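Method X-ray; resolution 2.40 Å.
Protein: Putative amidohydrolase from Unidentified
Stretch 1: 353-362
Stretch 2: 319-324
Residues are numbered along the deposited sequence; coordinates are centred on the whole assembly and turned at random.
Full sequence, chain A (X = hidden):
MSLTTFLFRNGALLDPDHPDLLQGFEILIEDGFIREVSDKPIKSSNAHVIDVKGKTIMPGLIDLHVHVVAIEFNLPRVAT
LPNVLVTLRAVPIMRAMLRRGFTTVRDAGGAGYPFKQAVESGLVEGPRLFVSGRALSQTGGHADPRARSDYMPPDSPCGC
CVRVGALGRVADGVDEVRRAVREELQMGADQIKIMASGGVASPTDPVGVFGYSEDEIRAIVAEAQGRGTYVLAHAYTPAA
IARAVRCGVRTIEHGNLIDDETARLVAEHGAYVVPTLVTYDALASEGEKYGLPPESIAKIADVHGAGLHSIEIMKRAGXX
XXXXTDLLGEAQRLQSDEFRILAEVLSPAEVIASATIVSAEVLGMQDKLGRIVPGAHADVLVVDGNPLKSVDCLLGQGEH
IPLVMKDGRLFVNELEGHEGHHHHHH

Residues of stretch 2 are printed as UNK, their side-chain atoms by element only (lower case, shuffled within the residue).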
# COMPACT_ATOMS: atom_id res chain seq x y z
N ALA A 353 33.18 15.71 40.24
CA ALA A 353 33.84 14.70 39.44
C ALA A 353 32.81 14.12 38.49
O ALA A 353 33.10 13.80 37.34
CB ALA A 353 34.41 13.62 40.33
N SER A 354 31.59 14.00 39.00
CA SER A 354 30.47 13.48 38.24
C SER A 354 30.21 14.27 36.98
O SER A 354 30.08 13.69 35.89
CB SER A 354 29.21 13.52 39.09
OG SER A 354 28.93 12.23 39.57
N ALA A 355 30.13 15.59 37.14
CA ALA A 355 29.70 16.48 36.08
C ALA A 355 30.85 16.89 35.20
O ALA A 355 30.71 17.81 34.39
CB ALA A 355 29.04 17.69 36.66
N THR A 356 31.98 16.21 35.35
CA THR A 356 33.20 16.62 34.67
C THR A 356 33.97 15.43 34.12
O THR A 356 33.70 14.96 33.02
CB THR A 356 34.11 17.50 35.59
OG1 THR A 356 34.32 16.84 36.85
CG2 THR A 356 33.48 18.88 35.84
N ILE A 357 34.94 14.93 34.89
CA ILE A 357 35.80 13.87 34.37
C ILE A 357 35.09 12.54 34.17
O ILE A 357 35.41 11.80 33.25
CB ILE A 357 37.07 13.66 35.24
CG1 ILE A 357 36.71 13.43 36.70
CG2 ILE A 357 38.04 14.82 35.07
CD1 ILE A 357 37.90 13.00 37.54
N VAL A 358 34.12 12.24 35.03
CA VAL A 358 33.37 11.01 34.90
C VAL A 358 32.50 11.08 33.66
O VAL A 358 32.53 10.19 32.80
CB VAL A 358 32.49 10.73 36.13
CG1 VAL A 358 31.78 9.39 35.97
CG2 VAL A 358 33.33 10.75 37.42
N SER A 359 31.73 12.16 33.55
CA SER A 359 30.89 12.39 32.38
C SER A 359 31.71 12.43 31.09
O SER A 359 31.29 11.89 30.08
CB SER A 359 30.09 13.67 32.55
OG SER A 359 29.05 13.49 33.49
N ALA A 360 32.87 13.08 31.14
CA ALA A 360 33.75 13.14 29.97
C ALA A 360 34.17 11.74 29.55
O ALA A 360 34.35 11.44 28.36
CB ALA A 360 34.96 13.98 30.29
N GLU A 361 34.32 10.86 30.53
CA GLU A 361 34.71 9.50 30.28
C GLU A 361 33.58 8.80 29.51
O GLU A 361 33.81 8.13 28.50
CB GLU A 361 34.99 8.79 31.60
CG GLU A 361 36.22 7.90 31.59
CD GLU A 361 36.37 7.08 32.87
OE1 GLU A 361 35.95 7.57 33.95
OE2 GLU A 361 36.92 5.95 32.80
N VAL A 362 32.36 8.98 30.01
CA VAL A 362 31.18 8.46 29.34
C VAL A 362 31.10 8.85 27.86
O VAL A 362 30.55 8.10 27.05
CB VAL A 362 29.89 8.92 30.04
CG1 VAL A 362 28.67 8.54 29.21
CG2 VAL A 362 29.81 8.35 31.45
N UNK A 319 30.47 2.01 41.79
CA UNK A 319 29.91 2.30 40.47
C UNK A 319 30.30 3.69 39.99
O UNK A 319 30.04 4.70 40.66
c UNK A 319 27.79 2.69 39.17
c UNK A 319 27.98 0.72 40.70
c UNK A 319 28.38 2.17 40.47
N UNK A 320 30.93 3.74 38.82
CA UNK A 320 31.17 5.00 38.12
C UNK A 320 29.84 5.69 37.81
O UNK A 320 29.04 5.20 36.99
c UNK A 320 31.97 4.72 36.84
c UNK A 320 33.99 3.32 36.19
n UNK A 320 34.06 2.52 33.82
c UNK A 320 33.96 3.71 34.72
c UNK A 320 33.44 4.40 37.10
N UNK A 321 29.60 6.83 38.46
CA UNK A 321 28.37 7.60 38.30
C UNK A 321 28.59 8.89 37.50
O UNK A 321 29.57 9.60 37.71
c UNK A 321 27.77 7.95 39.66
c UNK A 321 27.06 6.78 40.32
c UNK A 321 27.59 7.17 43.00
s UNK A 321 26.22 7.22 41.84
N UNK A 322 27.67 9.17 36.58
CA UNK A 322 27.74 10.40 35.79
C UNK A 322 26.69 11.36 36.29
O UNK A 322 25.91 11.04 37.17
N UNK A 323 26.66 12.56 35.73
CA UNK A 323 25.71 13.58 36.17
C UNK A 323 24.57 13.71 35.16
O UNK A 323 24.81 13.81 33.95
c UNK A 323 24.03 17.82 36.18
c UNK A 323 24.82 16.74 35.82
c UNK A 323 25.53 16.49 38.09
c UNK A 323 25.57 16.06 36.77
c UNK A 323 26.45 14.90 36.37
c UNK A 323 24.73 17.58 38.45
c UNK A 323 23.98 18.24 37.50
N UNK A 324 23.34 13.70 35.64
CA UNK A 324 22.20 13.86 34.76
C UNK A 324 21.02 14.48 35.47
O UNK A 324 20.94 14.45 36.70

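Position 319 carries three side-chain carbons, one of them attached to the backbone and bearing the other two, and none of them touches the helix. That fork directly on the first carbon is valine. Val-319 leads into the contact without joining it.

Position 320 has four carbons in an unbranched row ending in nitrogen, and the row runs near the carboxylate of Glu-361. This is lysine. The CA-to-CB bond of Lys-320 points toward the helix. The two charges attract at a distance: NZ of Lys-320 lies 4.6 Å from OE2 of Glu-361, too far for a salt bridge, and that nitrogen is hydrogen-bonded elsewhere in the structure.

Position 321 shows two carbons, a sulfur and a final carbon in one unbranched line, and its backbone O lies 3.3 Å from Ser-354 OG. The sulfur within the chain is the signature of methionine. The CA-to-CB bond of Met-321 points sideways and the end of the chain leads away, and the polar contact here is made by the backbone carbonyl. Ser-354 OG gives a weak hydrogen bond to Met-321 O, although that oxygen sits too close to a neighbour in the model and its place is less sure.

Position 322 has no side-chain atoms, and its CA lies 4.8 Å from Ser-354 CA and 4.1 Å from Ser-359 OG. It is glycine. An ideal CB on Gly-322 would stand 3.8 Å from Ser-359 OG and 4.0 Å from Val-362 CG2, a snug fit but no evident clash.

Position 323 holds one carbon followed by a ring of six carbons with no heteroatom, and its CB packs 3.8 Å from Ala-355 CB: phenylalanine. The ring of Phe-323 leads away and meets that methyl obliquely. Its backbone N donates a weak but nearly straight hydrogen bond to Ser-359 OG, 3.4 Å from N to OG with an angle of 170° at the hydrogen.

Position 324 again lacks side-chain atoms and touches nothing on the helix; it is glycine, Gly-324.

The contact is modest, burying 332 Å² over both sides, and lays an irregular backbone against Ser-354, Ala-355 and Ser-359, with Val-358 also covered. Ser-359 is its relay: its OG donates to Ser-354 O at 2.6 Å within the helix and accepts from Phe-323 N across the gap. Ser-354 OG reaches the loop two residues earlier, weakly, at Met-321 O, and Phe-323 CB packs on Ala-355. The design rule is economical: close approach coincides with small residues at Ser-354, Ala-355 and Gly-322, serine hydroxyls meet loop backbone groups, and a loose charge pair lies to one side.

Stretch 2 319-324: VKMGFG
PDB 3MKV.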